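PDB 4WJ1: antigen MTB48, Mycobacterial protein from Mycobacterium smegmatis, which is an ESX-1-secreted protein, here its PE and PPE domains, and is probably involved in DNA conjugation, at least in the recipient strain. Local coordinates for residues K35-L39 with A40-S44; R238-E242 with T243-S247; S247-D250 with R251-W255. One frame throughout, in Å; residues are numbered along the deposited sequence.

Interaction 1: K35-L39 with A40-S44; sequences KPDEL and ATTAS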
loop_
_atom_site.group_PDB
_atom_site.type_symbol
_atom_site.label_atom_id
_atom_site.label_comp_id
_atom_site.label_asym_id
_atom_site.label_seq_id
_atom_site.Cartn_x
_atom_site.Cartn_y
_atom_site.Cartn_z
ATOM N N LYS A 35 0.929 10.142 -16.988
ATOM C CA LYS A 35 -0.300 10.838 -17.429
ATOM C C LYS A 35 -0.707 10.488 -18.851
ATOM O O LYS A 35 0.149 10.428 -19.719
ATOM C CB LYS A 35 -0.107 12.359 -17.415
ATOM C CG LYS A 35 -0.163 13.007 -16.097
ATOM C CD LYS A 35 0.800 14.175 -16.052
ATOM C CE LYS A 35 0.495 15.152 -17.137
ATOM N NZ LYS A 35 1.273 16.406 -16.928
ATOM N N PRO A 36 -2.015 10.337 -19.107
ATOM C CA PRO A 36 -2.521 10.098 -20.467
ATOM C C PRO A 36 -2.396 11.334 -21.345
ATOM O O PRO A 36 -2.202 11.205 -22.541
ATOM C CB PRO A 36 -3.997 9.739 -20.255
ATOM C CG PRO A 36 -4.186 9.605 -18.778
ATOM C CD PRO A 36 -3.083 10.322 -18.095
ATOM N N ASP A 37 -2.499 12.518 -20.754
ATOM C CA ASP A 37 -2.465 13.762 -21.515
ATOM C C ASP A 37 -2.131 14.918 -20.587
ATOM O O ASP A 37 -1.959 14.721 -19.388
ATOM C CB ASP A 37 -3.807 14.009 -22.212
ATOM C CG ASP A 37 -4.980 14.047 -21.228
ATOM O OD1 ASP A 37 -5.027 14.974 -20.385
ATOM O OD2 ASP A 37 -5.858 13.150 -21.298
ATOM N N GLU A 38 -2.073 16.125 -21.135
ATOM C CA GLU A 38 -1.621 17.297 -20.384
ATOM C C GLU A 38 -2.756 18.204 -19.913
ATOM O O GLU A 38 -2.506 19.329 -19.500
ATOM C CB GLU A 38 -0.650 18.123 -21.232
ATOM C CG GLU A 38 0.645 17.428 -21.551
ATOM C CD GLU A 38 1.482 17.203 -20.316
ATOM O OE1 GLU A 38 1.618 18.152 -19.520
ATOM O OE2 GLU A 38 1.995 16.080 -20.133
ATOM N N LEU A 39 -3.997 17.733 -19.990
ATOM C CA LEU A 39 -5.116 18.486 -19.434
ATOM C C LEU A 39 -4.898 18.722 -17.948
ATOM O O LEU A 39 -4.323 17.879 -17.252
ATOM C CB LEU A 39 -6.438 17.755 -19.648
ATOM C CG LEU A 39 -6.912 17.648 -21.083
ATOM C CD1 LEU A 39 -8.086 16.688 -21.158
ATOM C CD2 LEU A 39 -7.291 19.029 -21.595
ATOM N N ALA A 40 -5.373 19.868 -17.466
ATOM C CA ALA A 40 -5.197 20.233 -16.067
ATOM C C ALA A 40 -5.900 19.223 -15.172
ATOM O O ALA A 40 -5.345 18.787 -14.173
ATOM C CB ALA A 40 -5.717 21.640 -15.809
ATOM N N THR A 41 -7.119 18.853 -15.542
ATOM C CA THR A 41 -7.878 17.834 -14.820
ATOM C C THR A 41 -7.087 16.537 -14.764
ATOM O O THR A 41 -6.972 15.920 -13.711
ATOM C CB THR A 41 -9.259 17.585 -15.487
ATOM O OG1 THR A 41 -10.078 18.746 -15.336
ATOM C CG2 THR A 41 -9.978 16.418 -14.863
ATOM N N THR A 42 -6.525 16.132 -15.896
ATOM C CA THR A 42 -5.744 14.910 -15.942
ATOM C C THR A 42 -4.542 14.980 -15.005
ATOM O O THR A 42 -4.268 14.034 -14.291
ATOM C CB THR A 42 -5.272 14.615 -17.356
ATOM O OG1 THR A 42 -6.406 14.287 -18.175
ATOM C CG2 THR A 42 -4.284 13.449 -17.356
ATOM N N ALA A 43 -3.836 16.108 -14.991
ATOM C CA ALA A 43 -2.665 16.247 -14.131
ATOM C C ALA A 43 -3.066 16.160 -12.675
ATOM O O ALA A 43 -2.325 15.638 -11.840
ATOM C CB ALA A 43 -1.954 17.568 -14.388
ATOM N N SER A 44 -4.235 16.704 -12.375
ATOM C CA SER A 44 -4.658 16.825 -11.001
ATOM C C SER A 44 -4.984 15.450 -10.472
ATOM O O SER A 44 -4.431 15.030 -9.457
ATOM C CB SER A 44 -5.860 17.748 -10.876
ATOM O OG SER A 44 -6.421 17.625 -9.578
#
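Asp37 makes an Asx turn just before helix 40-96 of the PE domain and also meets Thr42 in the first turn of that helix, with Leu39 at the N-cap position. The turn is defined by the Asp37 carboxylate accepting from the backbone two residues on: Leu39 N reaches Asp37 OD1 at 3.0 Å with an N-H...O angle of 149°, meeting the anti lone pair of OD1. The same OD1 lies 2.7 Å from Thr42 OG1. That hydroxyl is also hydrogen-bonded to Tyr269 OH of helix 248-272. The other carboxylate oxygen, OD2, is engaged by His224 NE2 of helix 187-230, so both oxygens of this buried acid have partners. With Thr42 OG1 beside the backbone N and turned to the carboxylate (chi1 -68°), CG2 is swung toward the loop, where it meets Pro36 CD at 3.4 Å. On the backbone, Ala43 N donates to Leu39 O at 2.9 Å, the first i to i+4 bond of the helix. The Leu39 side chain is buried against Leu227, Leu266 and Ile145, which ties the helix start to three other helices. At the partly exposed margin Lys35 also approaches the first helical turn, NZ standing 4.3 Å from Ala43 CB. Its charge is met by Glu38 in a salt bridge of 3.1 Å between Lys35 NZ and Glu38 OE1, the ammonium arriving from above the carboxylate, 41° out of its plane.

Interaction 2: R238-E242 with T243-S247; sequences REFEE and TEWAS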
loop_
_atom_site.group_PDB
_atom_site.type_symbol
_atom_site.label_atom_id
_atom_site.label_comp_id
_atom_site.label_asym_id
_atom_site.label_seq_id
_atom_site.Cartn_x
_atom_site.Cartn_y
_atom_site.Cartn_z
ATOM N N ARG A 238 -9.258 18.450 -38.347
ATOM C CA ARG A 238 -8.956 18.358 -39.764
ATOM C C ARG A 238 -10.241 18.447 -40.569
ATOM O O ARG A 238 -10.337 19.212 -41.522
ATOM C CB ARG A 238 -8.217 17.058 -40.091
ATOM C CG ARG A 238 -8.192 16.748 -41.584
ATOM C CD ARG A 238 -7.218 15.638 -41.940
ATOM N NE ARG A 238 -7.030 15.576 -43.388
ATOM C CZ ARG A 238 -7.722 14.786 -44.206
ATOM N NH1 ARG A 238 -8.641 13.961 -43.714
ATOM N NH2 ARG A 238 -7.487 14.814 -45.518
ATOM N N GLU A 239 -11.232 17.662 -40.164
ATOM C CA GLU A 239 -12.491 17.589 -40.882
ATOM C C GLU A 239 -13.185 18.944 -40.923
ATOM O O GLU A 239 -13.862 19.267 -41.898
ATOM C CB GLU A 239 -13.400 16.541 -40.247
ATOM C CG GLU A 239 -12.922 15.120 -40.408
ATOM C CD GLU A 239 -13.759 14.131 -39.625
ATOM O OE1 GLU A 239 -14.454 14.555 -38.672
ATOM O OE2 GLU A 239 -13.719 12.926 -39.967
ATOM N N PHE A 240 -13.002 19.745 -39.879
ATOM C CA PHE A 240 -13.625 21.059 -39.842
ATOM C C PHE A 240 -13.063 21.943 -40.938
ATOM O O PHE A 240 -13.790 22.724 -41.544
ATOM C CB PHE A 240 -13.432 21.721 -38.480
ATOM C CG PHE A 240 -14.171 23.015 -38.335
ATOM C CD1 PHE A 240 -15.533 23.022 -38.102
ATOM C CD2 PHE A 240 -13.508 24.226 -38.446
ATOM C CE1 PHE A 240 -16.222 24.217 -37.974
ATOM C CE2 PHE A 240 -14.188 25.421 -38.318
ATOM C CZ PHE A 240 -15.547 25.418 -38.080
ATOM N N GLU A 241 -11.770 21.799 -41.203
ATOM C CA GLU A 241 -11.098 22.592 -42.225
ATOM C C GLU A 241 -11.391 22.085 -43.633
ATOM O O GLU A 241 -11.716 22.858 -44.534
ATOM C CB GLU A 241 -9.587 22.599 -41.979
ATOM C CG GLU A 241 -8.853 23.695 -42.737
ATOM C CD GLU A 241 -8.358 24.802 -41.822
ATOM O OE1 GLU A 241 -8.807 24.861 -40.651
ATOM O OE2 GLU A 241 -7.529 25.621 -42.282
ATOM N N GLU A 242 -11.281 20.775 -43.811
ATOM C CA GLU A 242 -11.412 20.169 -45.130
ATOM C C GLU A 242 -12.865 20.075 -45.610
ATOM O O GLU A 242 -13.125 19.805 -46.784
ATOM C CB GLU A 242 -10.772 18.778 -45.129
ATOM C CG GLU A 242 -9.932 18.487 -46.376
ATOM C CD GLU A 242 -8.577 19.187 -46.347
ATOM O OE1 GLU A 242 -7.982 19.306 -45.247
ATOM O OE2 GLU A 242 -8.124 19.641 -47.426
ATOM N N THR A 243 -13.814 20.303 -44.712
ATOM C CA THR A 243 -15.220 20.218 -45.085
ATOM C C THR A 243 -15.634 21.422 -45.919
ATOM O O THR A 243 -15.337 22.567 -45.568
ATOM C CB THR A 243 -16.123 20.117 -43.849
ATOM O OG1 THR A 243 -15.857 18.883 -43.183
ATOM C CG2 THR A 243 -17.583 20.138 -44.241
ATOM N N GLU A 244 -16.316 21.163 -47.029
ATOM C CA GLU A 244 -16.819 22.246 -47.852
ATOM C C GLU A 244 -18.159 22.694 -47.304
ATOM O O GLU A 244 -19.174 22.029 -47.491
ATOM C CB GLU A 244 -16.934 21.818 -49.317
ATOM C CG GLU A 244 -15.586 21.551 -49.969
ATOM C CD GLU A 244 -15.713 21.041 -51.389
ATOM O OE1 GLU A 244 -16.852 20.738 -51.815
ATOM O OE2 GLU A 244 -14.671 20.935 -52.072
ATOM N N TRP A 245 -18.151 23.823 -46.606
ATOM C CA TRP A 245 -19.351 24.307 -45.948
ATOM C C TRP A 245 -20.220 25.080 -46.919
ATOM O O TRP A 245 -19.736 25.968 -47.622
ATOM C CB TRP A 245 -18.978 25.167 -44.739
ATOM C CG TRP A 245 -18.188 24.382 -43.732
ATOM C CD1 TRP A 245 -16.832 24.339 -43.609
ATOM C CD2 TRP A 245 -18.711 23.495 -42.736
ATOM N NE1 TRP A 245 -16.478 23.496 -42.586
ATOM C CE2 TRP A 245 -17.612 22.964 -42.036
ATOM C CE3 TRP A 245 -20.000 23.104 -42.368
ATOM C CZ2 TRP A 245 -17.763 22.060 -40.984
ATOM C CZ3 TRP A 245 -20.148 22.210 -41.328
ATOM C CH2 TRP A 245 -19.033 21.692 -40.649
ATOM N N ALA A 246 -21.501 24.722 -46.955
ATOM C CA ALA A 246 -22.483 25.357 -47.828
ATOM C C ALA A 246 -22.460 26.876 -47.692
ATOM O O ALA A 246 -22.497 27.605 -48.691
ATOM C CB ALA A 246 -23.885 24.820 -47.523
ATOM N N SER A 247 -22.398 27.341 -46.450
ATOM C CA SER A 247 -22.317 28.763 -46.163
ATOM C C SER A 247 -21.416 28.964 -44.965
ATOM O O SER A 247 -21.030 27.994 -44.311
ATOM C CB SER A 247 -23.702 29.347 -45.890
ATOM O OG SER A 247 -24.191 28.928 -44.626
#
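Glu239 makes the first link to the residues that follow, through its carbonyl oxygen. Thr243 N approaches Glu239 O at 3.0 Å, but the N-H...O angle of 127° marks the bond as weak. The Thr243 hydroxyl points to the same acceptor, placed there because OG1 sits beside its own backbone N; the modelled separation of 2.4 Å between Thr243 OG1 and Glu239 O is so short that its exact length is doubtful. The Glu239 carboxylate is turned away, with OE1 held by Asn236 ND2. One residue on, Phe240 makes the more regular contact: Trp245 NE1 donates to Phe240 O at 3.0 Å and 172°, nearly straight, and the oxygen lies in the indole plane at its edge. This is the C-terminal end of helix 234-242 in the PPE domain, where Thr243 leaves helical geometry and the chain turns toward helix 248-272. The tryptophan thus reaches back to a carbonyl of the last helical turn. Its six-membered ring also meets the Phe240 side chain, Phe240 CD1 lying 3.8 Å from Trp245 CZ2. The five-membered ring of Trp245 stands obliquely to the Phe240 ring, with centroids 5.5 Å apart and planes at 51°. Above the indole, Thr243 CG2 lies over the centre of one face, 3.6 Å from the plane.

Interaction 3: S247-D250 with R251-W255; sequences SEWD and RQNAW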
loop_
_atom_site.group_PDB
_atom_site.type_symbol
_atom_site.label_atom_id
_atom_site.label_comp_id
_atom_site.label_asym_id
_atom_site.label_seq_id
_atom_site.Cartn_x
_atom_site.Cartn_y
_atom_site.Cartn_z
ATOM N N SER A 247 -22.398 27.341 -46.450
ATOM C CA SER A 247 -22.317 28.763 -46.163
ATOM C C SER A 247 -21.416 28.964 -44.965
ATOM O O SER A 247 -21.030 27.994 -44.311
ATOM C CB SER A 247 -23.702 29.347 -45.890
ATOM O OG SER A 247 -24.191 28.928 -44.626
ATOM N N GLU A 248 -21.088 30.217 -44.666
ATOM C CA GLU A 248 -20.263 30.513 -43.504
ATOM C C GLU A 248 -21.089 30.399 -42.233
ATOM O O GLU A 248 -20.563 30.087 -41.164
ATOM C CB GLU A 248 -19.641 31.905 -43.607
ATOM C CG GLU A 248 -18.631 32.204 -42.501
ATOM C CD GLU A 248 -17.422 31.281 -42.550
ATOM O OE1 GLU A 248 -16.896 30.916 -41.474
ATOM O OE2 GLU A 248 -16.996 30.921 -43.671
ATOM N N TRP A 249 -22.386 30.651 -42.351
ATOM C CA TRP A 249 -23.277 30.548 -41.204
ATOM C C TRP A 249 -23.280 29.120 -40.688
ATOM O O TRP A 249 -23.154 28.892 -39.482
ATOM C CB TRP A 249 -24.694 30.994 -41.573
ATOM C CG TRP A 249 -25.635 31.105 -40.393
ATOM C CD1 TRP A 249 -25.659 32.095 -39.441
ATOM C CD2 TRP A 249 -26.697 30.205 -40.055
ATOM N NE1 TRP A 249 -26.666 31.858 -38.533
ATOM C CE2 TRP A 249 -27.321 30.700 -38.890
ATOM C CE3 TRP A 249 -27.184 29.017 -40.624
ATOM C CZ2 TRP A 249 -28.400 30.060 -38.285
ATOM C CZ3 TRP A 249 -28.258 28.380 -40.021
ATOM C CH2 TRP A 249 -28.852 28.903 -38.867
ATOM N N ASP A 250 -23.417 28.163 -41.603
ATOM C CA ASP A 250 -23.365 26.748 -41.242
ATOM C C ASP A 250 -22.066 26.400 -40.533
ATOM O O ASP A 250 -22.067 25.725 -39.503
ATOM C CB ASP A 250 -23.519 25.864 -42.479
ATOM C CG ASP A 250 -24.894 25.958 -43.084
ATOM O OD1 ASP A 250 -25.475 27.063 -43.045
ATOM O OD2 ASP A 250 -25.394 24.925 -43.582
ATOM N N ARG A 251 -20.965 26.872 -41.109
ATOM C CA ARG A 251 -19.637 26.642 -40.576
ATOM C C ARG A 251 -19.535 27.137 -39.137
ATOM O O ARG A 251 -18.941 26.474 -38.289
ATOM C CB ARG A 251 -18.592 27.326 -41.461
ATOM C CG ARG A 251 -17.165 26.959 -41.147
ATOM C CD ARG A 251 -16.190 27.475 -42.206
ATOM N NE ARG A 251 -14.812 27.241 -41.781
ATOM C CZ ARG A 251 -14.054 28.158 -41.189
ATOM N NH1 ARG A 251 -14.540 29.379 -40.983
ATOM N NH2 ARG A 251 -12.814 27.861 -40.811
ATOM N N GLN A 252 -20.139 28.281 -38.844
ATOM C CA GLN A 252 -20.030 28.838 -37.496
ATOM C C GLN A 252 -20.887 28.072 -36.501
ATOM O O GLN A 252 -20.497 27.903 -35.349
ATOM C CB GLN A 252 -20.414 30.318 -37.498
ATOM C CG GLN A 252 -19.479 31.186 -38.338
ATOM C CD GLN A 252 -18.069 31.215 -37.773
ATOM O OE1 GLN A 252 -17.874 31.069 -36.566
ATOM N NE2 GLN A 252 -17.081 31.387 -38.644
ATOM N N ASN A 253 -22.050 27.603 -36.939
ATOM C CA ASN A 253 -22.886 26.767 -36.084
ATOM C C ASN A 253 -22.162 25.469 -35.749
ATOM O O ASN A 253 -22.221 24.986 -34.615
ATOM C CB ASN A 253 -24.231 26.476 -36.746
ATOM C CG ASN A 253 -25.112 27.715 -36.832
ATOM O OD1 ASN A 253 -25.046 28.598 -35.970
ATOM N ND2 ASN A 253 -25.939 27.790 -37.875
ATOM N N ALA A 254 -21.463 24.924 -36.741
ATOM C CA ALA A 254 -20.624 23.755 -36.534
ATOM C C ALA A 254 -19.554 24.021 -35.475
ATOM O O ALA A 254 -19.350 23.200 -34.575
ATOM C CB ALA A 254 -19.984 23.339 -37.815
ATOM N N TRP A 255 -18.871 25.159 -35.584
ATOM C CA TRP A 255 -17.815 25.482 -34.636
ATOM C C TRP A 255 -18.404 25.531 -33.240
ATOM O O TRP A 255 -17.853 24.961 -32.308
ATOM C CB TRP A 255 -17.127 26.812 -34.972
ATOM C CG TRP A 255 -15.907 27.056 -34.123
ATOM C CD1 TRP A 255 -14.603 26.787 -34.454
ATOM C CD2 TRP A 255 -15.880 27.593 -32.794
ATOM N NE1 TRP A 255 -13.767 27.129 -33.409
ATOM C CE2 TRP A 255 -14.527 27.626 -32.383
ATOM C CE3 TRP A 255 -16.867 28.049 -31.909
ATOM C CZ2 TRP A 255 -14.140 28.094 -31.117
ATOM C CZ3 TRP A 255 -16.481 28.521 -30.651
ATOM C CH2 TRP A 255 -15.128 28.534 -30.269
#
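From Ser247 at the N-cap the backbone of Glu248, Trp249 and Asp250 passes into the regular i to i+4 pattern with Gln252, Asn253 and Ala254, the evidence being Gln252 N to Glu248 O at 3.0 Å and Ala254 N to Asp250 O at 2.9 Å, whereas the preceding bond from Arg251 N to Ser247 O is long and weak. Among the side chains, Glu248 OE1 is gripped by two donors. Arg251 NH1 comes to it at 2.9 Å in a salt bridge along the syn lone pair, and the oxygen lies in the guanidinium plane at its edge. Gln252 NE2 takes the anti lone pair of the same OE1, also at 2.9 Å, with OE1 17° out of the Gln252 amide plane. The glutamate reaches both because its chain bends at chi2 (63°) and lies alongside that of Arg251. A second pairing spans one turn: Asn253 ND2 stands over one face of the Trp249 indole, on its six-membered ring, 3.2 Å from Trp249 CZ3. Amide and ring planes are 84° apart, so the amide meets the ring end-on instead of lying flat on it. At the helix start the N-cap hydroxyl, Ser247 OG, is hydrogen-bonded to Asp250 OD1 at 2.8 Å, arriving from above the carboxylate. This is the first part of helix 248-272 in the PPE domain; Arg251 and Ala254 pack against Phe240 of helix 234-242 and Trp245 of the loop that links the two helices, while Trp255 makes an edge-to-face pair with Trp139 of helix 139-147.

How the interactions relate
Interactions 2 and 3 form one continuous surface region of the PPE domain, sharing Ser247 where the loop after helix 234-242 meets helix 248-272. Their centres are 9 Å apart, and they pack directly: Trp245 CH2 lies 3.4 Å from Ala254 CB, and Trp245 CD1 lies 3.5 Å from Arg251 CD. Interaction 1 is separate, in the PE domain and more deeply buried; its centre is about 30 Å from that of interaction 2 and 31 Å from that of interaction 3, with nearest atoms about 17 Å and 15 Å away. Helix 248-272 nevertheless joins the two regions, since it starts at interaction 3 and carries Leu266 and Tyr269, which touch Leu39 of interaction 1.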